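Local coordinates for YkuI protein (Bacillus subtilis, PDB 2BAS) that carries an EAL domain that binds the second messenger cyclic di-GMP and probably acts as a phosphodiesterase that cleaves it, at residues 49-54 with 269-274; 236-241 with 254-259. All coordinates share one frame; numbering follows the deposited sequence.

Contact 1 of 2, residues 49-54 with 269-274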
ATOM      1  N   GLU A  49     -15.334 -16.438   7.663  1.00 65.14           N
ATOM      2  CA  GLU A  49     -15.989 -16.397   8.980  1.00 65.97           C
ATOM      3  C   GLU A  49     -16.614 -17.745   9.331  1.00 66.83           C
ATOM      4  O   GLU A  49     -16.206 -18.390  10.300  1.00 65.87           O
ATOM      5  CB  GLU A  49     -17.038 -15.285   9.060  1.00 65.70           C
ATOM      6  CG  GLU A  49     -16.657 -13.984   8.396  1.00 67.66           C
ATOM      7  CD  GLU A  49     -17.450 -13.749   7.133  1.00 69.03           C
ATOM      8  OE1 GLU A  49     -18.699 -13.745   7.231  1.00 69.97           O
ATOM      9  OE2 GLU A  49     -16.837 -13.562   6.058  1.00 67.15           O
ATOM     10  N   GLU A  50     -17.628 -18.139   8.560  1.00 67.94           N
ATOM     11  CA  GLU A  50     -18.099 -19.520   8.536  1.00 68.26           C
ATOM     12  C   GLU A  50     -17.154 -20.115   7.511  1.00 68.12           C
ATOM     13  O   GLU A  50     -16.496 -19.364   6.790  1.00 68.88           O
ATOM     14  CB  GLU A  50     -19.534 -19.622   8.006  1.00 68.69           C
ATOM     15  CG  GLU A  50     -20.615 -18.923   8.839  1.00 73.32           C
ATOM     16  CD  GLU A  50     -20.846 -17.465   8.456  1.00 75.93           C
ATOM     17  OE1 GLU A  50     -20.317 -17.019   7.415  1.00 80.67           O
ATOM     18  OE2 GLU A  50     -21.572 -16.766   9.194  1.00 74.80           O
ATOM     19  N   GLN A  51     -17.051 -21.432   7.418  1.00 66.89           N
ATOM     20  CA  GLN A  51     -16.200 -21.971   6.367  1.00 66.78           C
ATOM     21  C   GLN A  51     -17.109 -22.552   5.294  1.00 65.54           C
ATOM     22  O   GLN A  51     -17.056 -23.753   5.018  1.00 65.57           O
ATOM     23  CB  GLN A  51     -15.199 -23.020   6.879  1.00 67.07           C
ATOM     24  CG  GLN A  51     -14.952 -23.079   8.377  1.00 71.49           C
ATOM     25  CD  GLN A  51     -14.544 -21.761   9.002  1.00 76.97           C
ATOM     26  OE1 GLN A  51     -13.656 -21.064   8.511  1.00 81.98           O
ATOM     27  NE2 GLN A  51     -15.191 -21.421  10.110  1.00 77.55           N
ATOM     28  N   LYS A  52     -17.943 -21.693   4.699  1.00 64.38           N
ATOM     29  CA  LYS A  52     -18.974 -22.140   3.751  1.00 64.18           C
ATOM     30  C   LYS A  52     -19.018 -21.413   2.408  1.00 62.84           C
ATOM     31  O   LYS A  52     -18.390 -20.364   2.229  1.00 62.00           O
ATOM     32  CB  LYS A  52     -20.361 -22.078   4.395  1.00 64.78           C
ATOM     33  CG  LYS A  52     -20.952 -20.677   4.540  1.00 67.71           C
ATOM     34  CD  LYS A  52     -22.475 -20.769   4.653  1.00 71.10           C
ATOM     35  CE  LYS A  52     -23.088 -19.518   5.266  1.00 71.23           C
ATOM     36  NZ  LYS A  52     -24.534 -19.736   5.555  1.00 65.96           N
ATOM     37  N   VAL A  53     -19.782 -21.984   1.474  1.00 60.69           N
ATOM     38  CA  VAL A  53     -19.919 -21.415   0.144  1.00 60.05           C
ATOM     39  C   VAL A  53     -20.819 -20.167   0.196  1.00 59.49           C
ATOM     40  O   VAL A  53     -21.908 -20.197   0.760  1.00 60.26           O
ATOM     41  CB  VAL A  53     -20.372 -22.472  -0.928  1.00 60.91           C
ATOM     42  CG1 VAL A  53     -19.963 -23.894  -0.506  1.00 60.79           C
ATOM     43  CG2 VAL A  53     -21.862 -22.412  -1.205  1.00 60.86           C
ATOM     44  N   VAL A  54     -20.329 -19.067  -0.367  1.00 59.10           N
ATOM     45  CA  VAL A  54     -21.047 -17.788  -0.363  1.00 57.49           C
ATOM     46  C   VAL A  54     -21.560 -17.450  -1.764  1.00 58.73           C
ATOM     47  O   VAL A  54     -22.414 -16.574  -1.932  1.00 58.51           O
ATOM     48  CB  VAL A  54     -20.150 -16.642   0.158  1.00 56.98           C
ATOM     49  CG1 VAL A  54     -19.913 -16.802   1.642  1.00 56.34           C
ATOM     50  CG2 VAL A  54     -18.825 -16.604  -0.587  1.00 51.63           C
ATOM     51  N   VAL A 269     -20.210 -28.036   2.501  1.00 58.74           N
ATOM     52  CA  VAL A 269     -19.401 -29.085   1.869  1.00 58.56           C
ATOM     53  C   VAL A 269     -17.991 -29.222   2.446  1.00 59.58           C
ATOM     54  O   VAL A 269     -17.473 -30.335   2.574  1.00 59.78           O
ATOM     55  CB  VAL A 269     -19.333 -28.920   0.319  1.00 58.15           C
ATOM     56  CG1 VAL A 269     -18.768 -27.544  -0.077  1.00 58.02           C
ATOM     57  CG2 VAL A 269     -18.525 -30.060  -0.329  1.00 56.79           C
ATOM     58  N   LEU A 270     -17.393 -28.094   2.823  1.00 60.36           N
ATOM     59  CA  LEU A 270     -15.992 -28.078   3.207  1.00 60.12           C
ATOM     60  C   LEU A 270     -15.725 -27.570   4.634  1.00 60.71           C
ATOM     61  O   LEU A 270     -14.567 -27.495   5.052  1.00 60.87           O
ATOM     62  CB  LEU A 270     -15.220 -27.245   2.179  1.00 59.88           C
ATOM     63  CG  LEU A 270     -13.974 -27.880   1.557  1.00 60.43           C
ATOM     64  CD1 LEU A 270     -14.322 -29.192   0.833  1.00 58.40           C
ATOM     65  CD2 LEU A 270     -13.313 -26.901   0.598  1.00 59.28           C
ATOM     66  N   LYS A 271     -16.788 -27.256   5.380  1.00 61.38           N
ATOM     67  CA  LYS A 271     -16.676 -26.654   6.726  1.00 62.63           C
ATOM     68  C   LYS A 271     -15.635 -27.293   7.660  1.00 62.92           C
ATOM     69  O   LYS A 271     -14.849 -26.583   8.299  1.00 62.21           O
ATOM     70  CB  LYS A 271     -18.045 -26.603   7.422  1.00 62.66           C
ATOM     71  CG  LYS A 271     -18.076 -25.727   8.689  1.00 62.59           C
ATOM     72  CD  LYS A 271     -19.490 -25.578   9.250  1.00 62.86           C
ATOM     73  CE  LYS A 271     -20.353 -24.618   8.406  1.00 63.92           C
ATOM     74  NZ  LYS A 271     -21.816 -24.733   8.706  1.00 64.34           N
ATOM     75  N   GLN A 272     -15.632 -28.622   7.735  1.00 63.01           N
ATOM     76  CA  GLN A 272     -14.741 -29.321   8.665  1.00 63.73           C
ATOM     77  C   GLN A 272     -13.267 -29.278   8.291  1.00 63.22           C
ATOM     78  O   GLN A 272     -12.426 -29.022   9.147  1.00 64.03           O
ATOM     79  CB  GLN A 272     -15.219 -30.754   8.923  1.00 63.53           C
ATOM     80  CG  GLN A 272     -16.582 -30.801   9.600  1.00 66.43           C
ATOM     81  CD  GLN A 272     -16.742 -29.705  10.651  1.00 67.51           C
ATOM     82  OE1 GLN A 272     -15.970 -29.625  11.608  1.00 70.82           O
ATOM     83  NE2 GLN A 272     -17.745 -28.849  10.464  1.00 68.40           N
ATOM     84  N   ARG A 273     -12.961 -29.519   7.023  1.00 63.16           N
ATOM     85  CA  ARG A 273     -11.588 -29.476   6.543  1.00 63.53           C
ATOM     86  C   ARG A 273     -10.983 -28.087   6.764  1.00 63.71           C
ATOM     87  O   ARG A 273      -9.862 -27.972   7.257  1.00 64.59           O
ATOM     88  CB  ARG A 273     -11.529 -29.886   5.070  1.00 63.26           C
ATOM     89  CG  ARG A 273     -10.165 -29.748   4.423  1.00 64.56           C
ATOM     90  CD  ARG A 273     -10.270 -30.001   2.935  1.00 66.28           C
ATOM     91  NE  ARG A 273      -9.147 -29.432   2.198  1.00 68.43           N
ATOM     92  CZ  ARG A 273      -8.945 -29.590   0.893  1.00 68.75           C
ATOM     93  NH1 ARG A 273      -9.782 -30.308   0.160  1.00 67.59           N
ATOM     94  NH2 ARG A 273      -7.895 -29.030   0.318  1.00 71.95           N
ATOM     95  N   LEU A 274     -11.741 -27.044   6.423  1.00 63.57           N
ATOM     96  CA  LEU A 274     -11.301 -25.656   6.610  1.00 63.57           C
ATOM     97  C   LEU A 274     -11.200 -25.256   8.085  1.00 63.71           C
ATOM     98  O   LEU A 274     -10.214 -24.640   8.486  1.00 64.19           O
ATOM     99  CB  LEU A 274     -12.206 -24.676   5.849  1.00 62.55           C
ATOM    100  CG  LEU A 274     -12.156 -24.661   4.312  1.00 63.13           C
ATOM    101  CD1 LEU A 274     -13.162 -23.653   3.730  1.00 57.74           C
ATOM    102  CD2 LEU A 274     -10.743 -24.346   3.806  1.00 63.28           C
TER

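Contact 2 of 2, residues 236-241 with 254-259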
ATOM      1  N   GLU A 236      -4.227 -23.488  -5.197  1.00 65.70           N
ATOM      2  CA  GLU A 236      -4.047 -24.866  -5.627  1.00 67.34           C
ATOM      3  C   GLU A 236      -2.975 -25.627  -4.839  1.00 67.29           C
ATOM      4  O   GLU A 236      -2.452 -26.638  -5.314  1.00 67.64           O
ATOM      5  CB  GLU A 236      -3.780 -24.921  -7.135  1.00 67.88           C
ATOM      6  CG  GLU A 236      -2.553 -24.156  -7.618  1.00 69.09           C
ATOM      7  CD  GLU A 236      -2.366 -24.271  -9.123  1.00 70.31           C
ATOM      8  OE1 GLU A 236      -3.261 -23.831  -9.879  1.00 74.72           O
ATOM      9  OE2 GLU A 236      -1.318 -24.801  -9.552  1.00 73.29           O
ATOM     10  N   ALA A 237      -2.671 -25.144  -3.634  1.00 66.80           N
ATOM     11  CA  ALA A 237      -1.721 -25.796  -2.725  1.00 66.14           C
ATOM     12  C   ALA A 237      -1.996 -25.357  -1.292  1.00 66.54           C
ATOM     13  O   ALA A 237      -2.933 -24.600  -1.034  1.00 67.79           O
ATOM     14  CB  ALA A 237      -0.280 -25.484  -3.125  1.00 64.80           C
ATOM     15  N   ASN A 238      -1.184 -25.821  -0.356  1.00 66.99           N
ATOM     16  CA  ASN A 238      -1.401 -25.472   1.034  1.00 67.02           C
ATOM     17  C   ASN A 238      -0.875 -24.086   1.395  1.00 66.63           C
ATOM     18  O   ASN A 238      -1.587 -23.288   2.013  1.00 66.29           O
ATOM     19  CB  ASN A 238      -0.802 -26.527   1.952  1.00 68.05           C
ATOM     20  CG  ASN A 238      -1.479 -26.562   3.296  1.00 70.91           C
ATOM     21  OD1 ASN A 238      -2.691 -26.348   3.396  1.00 70.87           O
ATOM     22  ND2 ASN A 238      -0.706 -26.837   4.346  1.00 74.98           N
ATOM     23  N   PHE A 239       0.360 -23.797   0.992  1.00 65.99           N
ATOM     24  CA  PHE A 239       1.000 -22.516   1.300  1.00 65.03           C
ATOM     25  C   PHE A 239       0.252 -21.300   0.730  1.00 65.05           C
ATOM     26  O   PHE A 239       0.413 -20.176   1.227  1.00 65.32           O
ATOM     27  CB  PHE A 239       2.476 -22.514   0.865  1.00 64.60           C
ATOM     28  CG  PHE A 239       2.681 -22.511  -0.629  1.00 67.18           C
ATOM     29  CD1 PHE A 239       2.723 -21.305  -1.343  1.00 68.02           C
ATOM     30  CD2 PHE A 239       2.847 -23.708  -1.324  1.00 65.79           C
ATOM     31  CE1 PHE A 239       2.916 -21.296  -2.721  1.00 65.65           C
ATOM     32  CE2 PHE A 239       3.041 -23.708  -2.701  1.00 64.99           C
ATOM     33  CZ  PHE A 239       3.072 -22.502  -3.399  1.00 66.36           C
ATOM     34  N   GLN A 240      -0.549 -21.525  -0.313  1.00 64.27           N
ATOM     35  CA  GLN A 240      -1.346 -20.455  -0.933  1.00 62.86           C
ATOM     36  C   GLN A 240      -2.584 -20.112  -0.103  1.00 61.40           C
ATOM     37  O   GLN A 240      -2.937 -18.940   0.040  1.00 60.08           O
ATOM     38  CB  GLN A 240      -1.725 -20.826  -2.369  1.00 63.33           C
ATOM     39  CG  GLN A 240      -0.548 -20.755  -3.339  1.00 64.03           C
ATOM     40  CD  GLN A 240      -0.803 -21.455  -4.662  1.00 65.29           C
ATOM     41  OE1 GLN A 240      -0.324 -21.010  -5.702  1.00 69.35           O
ATOM     42  NE2 GLN A 240      -1.542 -22.554  -4.627  1.00 62.00           N
ATOM     43  N   LEU A 241      -3.227 -21.141   0.448  1.00 61.65           N
ATOM     44  CA  LEU A 241      -4.351 -20.961   1.361  1.00 61.81           C
ATOM     45  C   LEU A 241      -3.849 -20.306   2.640  1.00 62.71           C
ATOM     46  O   LEU A 241      -4.452 -19.350   3.138  1.00 63.18           O
ATOM     47  CB  LEU A 241      -5.016 -22.302   1.674  1.00 62.23           C
ATOM     48  CG  LEU A 241      -6.251 -22.259   2.580  1.00 61.17           C
ATOM     49  CD1 LEU A 241      -7.364 -21.400   1.974  1.00 60.52           C
ATOM     50  CD2 LEU A 241      -6.744 -23.664   2.879  1.00 61.19           C
ATOM     51  N   GLY A 254     -10.293 -21.998  -5.594  1.00 60.96           N
ATOM     52  CA  GLY A 254      -9.269 -22.762  -6.306  1.00 60.30           C
ATOM     53  C   GLY A 254      -9.409 -24.284  -6.290  1.00 61.06           C
ATOM     54  O   GLY A 254     -10.251 -24.849  -5.568  1.00 58.48           O
ATOM     55  N   TYR A 255      -8.569 -24.947  -7.089  1.00 61.98           N
ATOM     56  CA  TYR A 255      -8.505 -26.414  -7.131  1.00 63.71           C
ATOM     57  C   TYR A 255      -8.330 -27.018  -5.744  1.00 63.16           C
ATOM     58  O   TYR A 255      -8.973 -28.018  -5.420  1.00 63.91           O
ATOM     59  CB  TYR A 255      -7.372 -26.908  -8.043  1.00 65.32           C
ATOM     60  CG  TYR A 255      -7.562 -26.573  -9.502  1.00 71.07           C
ATOM     61  CD1 TYR A 255      -8.615 -27.128 -10.237  1.00 76.17           C
ATOM     62  CD2 TYR A 255      -6.682 -25.714 -10.161  1.00 75.66           C
ATOM     63  CE1 TYR A 255      -8.799 -26.819 -11.591  1.00 76.64           C
ATOM     64  CE2 TYR A 255      -6.859 -25.396 -11.521  1.00 75.87           C
ATOM     65  CZ  TYR A 255      -7.917 -25.950 -12.225  1.00 74.67           C
ATOM     66  OH  TYR A 255      -8.092 -25.644 -13.562  1.00 74.83           O
ATOM     67  N   TYR A 256      -7.466 -26.409  -4.931  1.00 62.30           N
ATOM     68  CA  TYR A 256      -7.182 -26.919  -3.589  1.00 61.80           C
ATOM     69  C   TYR A 256      -8.452 -27.035  -2.764  1.00 60.98           C
ATOM     70  O   TYR A 256      -8.627 -28.008  -2.036  1.00 61.12           O
ATOM     71  CB  TYR A 256      -6.136 -26.065  -2.851  1.00 62.16           C
ATOM     72  CG  TYR A 256      -5.718 -26.665  -1.523  1.00 62.29           C
ATOM     73  CD1 TYR A 256      -4.870 -27.773  -1.476  1.00 61.68           C
ATOM     74  CD2 TYR A 256      -6.188 -26.143  -0.321  1.00 62.37           C
ATOM     75  CE1 TYR A 256      -4.497 -28.340  -0.269  1.00 62.66           C
ATOM     76  CE2 TYR A 256      -5.816 -26.700   0.897  1.00 64.21           C
ATOM     77  CZ  TYR A 256      -4.971 -27.801   0.914  1.00 64.62           C
ATOM     78  OH  TYR A 256      -4.596 -28.363   2.113  1.00 63.74           O
ATOM     79  N   LEU A 257      -9.338 -26.052  -2.896  1.00 60.28           N
ATOM     80  CA  LEU A 257     -10.606 -26.072  -2.184  1.00 60.91           C
ATOM     81  C   LEU A 257     -11.616 -26.974  -2.886  1.00 61.40           C
ATOM     82  O   LEU A 257     -11.955 -28.035  -2.365  1.00 61.68           O
ATOM     83  CB  LEU A 257     -11.161 -24.661  -2.001  1.00 60.56           C
ATOM     84  CG  LEU A 257     -10.273 -23.703  -1.207  1.00 61.77           C
ATOM     85  CD1 LEU A 257     -10.862 -22.327  -1.228  1.00 62.40           C
ATOM     86  CD2 LEU A 257     -10.083 -24.173   0.224  1.00 63.81           C
ATOM     87  N   VAL A 258     -12.080 -26.558  -4.064  1.00 61.81           N
ATOM     88  CA  VAL A 258     -13.050 -27.323  -4.855  1.00 62.18           C
ATOM     89  C   VAL A 258     -12.921 -26.983  -6.341  1.00 61.71           C
ATOM     90  O   VAL A 258     -13.016 -25.823  -6.729  1.00 61.20           O
ATOM     91  CB  VAL A 258     -14.519 -27.080  -4.385  1.00 62.58           C
ATOM     92  CG1 VAL A 258     -15.505 -27.661  -5.370  1.00 64.01           C
ATOM     93  CG2 VAL A 258     -14.775 -27.709  -3.028  1.00 63.95           C
ATOM     94  N   SER A 259     -12.701 -28.007  -7.160  1.00 62.85           N
ATOM     95  CA  SER A 259     -12.639 -27.865  -8.622  1.00 64.11           C
ATOM     96  C   SER A 259     -13.997 -27.436  -9.235  1.00 64.12           C
ATOM     97  O   SER A 259     -15.031 -27.520  -8.572  1.00 64.94           O
ATOM     98  CB  SER A 259     -12.233 -29.207  -9.270  1.00 63.16           C
ATOM     99  OG  SER A 259     -13.244 -30.179  -9.045  1.00 64.26           O
TER

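Contact 1 of 2, residues 49-54 with 269-274
Gln51 and Lys271 bring the two backbones together, their CA atoms 4.7 Å apart. Segment 49-54 lies in the hairpin connection between the antiparallel strands 38-47 and 53-64, and it packs on the first turn of helix 271-311. Leu270 is the N-cap, and its O already receives the N-H of Leu274. The backbone link between the segments is a CA-H...O contact, with Lys271 CA 3.4 Å from Gln51 O and 134° at the hydrogen.

Gln51 gives the turn most of its hold. Its CB meets Leu274 CB at 3.6 Å, the two side chains sliding past each other in opposite directions, and its CG lies 3.5 Å from Lys271 O. With the chain bent at chi2 (-54°), the amide turns back to its own turn, where NE2 makes a weak bond to Glu49 O. Lys271 lays its CG alongside, 4.1 Å from Gln51 CG, while its NZ pairs with Asp268. Beyond this, at the start of strand 53-64, Val53 and Val269 cross at about a right angle through their CG1 methyls, 3.9 Å apart.

Glu49 and Glu50 form salt bridges with Lys366 of the second subunit. Phe46 of strand 38-47 touches both valines, and Phe278, farther along helix 271-311, packs on Gln51.

Contact 2 of 2, residues 236-241 with 254-259
Tyr256 lays one face of its ring against the backbone of Ala237 and Asn238. Its CG is anti to the backbone N (chi1 -174°), which carries the ring across the start of helix 238-246. Ala237 O stands 3.5 Å above that face, displaced toward the rim and closest to Tyr256 CG. The other face receives Arg273 in a cation-pi interaction.

Apolar contacts come from Leu241, one turn into the helix. Its CD2 meets the ring at the edge, 3.7 Å from Tyr256 CE2, with the two side chains roughly perpendicular. The other methyl, CD1, reaches toward Leu257 CD2 at 4.3 Å, and Phe252 touches both leucines.

Polar groups lie toward the ends. Glu236 runs side by side with Tyr255, its OE1 in the plane of that ring and 3.9 Å from Tyr255 CD2, while its OE2 forms a salt bridge with Lys204. Within 254-259, Gly254 O accepts Val258 N at 2.9 Å and, weakly, Leu257 N.

Helix 238-246 connects the parallel strands 229-233 and 249-252, a beta-alpha-beta crossover of the EAL-domain barrel, and the contact joins its start to the loop after strand 249-252. Carbonyl and guanidinium limit how far the Tyr256 ring can tilt, while a hydrogen bond to Glu277 anchors its hydroxyl end. The cation would draw pi density from the ring, which probably makes the carbonyl oxygen on the opposite face easier to accommodate.

In the fold
Contact 2 is nested along the chain inside the loop closed by contact 1, and their centres lie about 13 Å apart. Segments 236-241 and 254-259 follow the neighbouring parallel strands 229-233 and 249-252 of the EAL-domain sheet. Segment 49-54 joins strands 38-47 and 53-64 of the same sheet. Contact 1 includes the start of the long helix 271-311, and contact 2 meets it through Leu257, Val258 and Tyr256: Leu274 CD2 packs 3.6 Å from Leu257 CD2, Leu270 touches Leu257 and Val258, and Arg273 NH2 comes within 2.7 Å of Tyr256 O. From here the helix runs toward the C-terminal part with its separate antiparallel sheet.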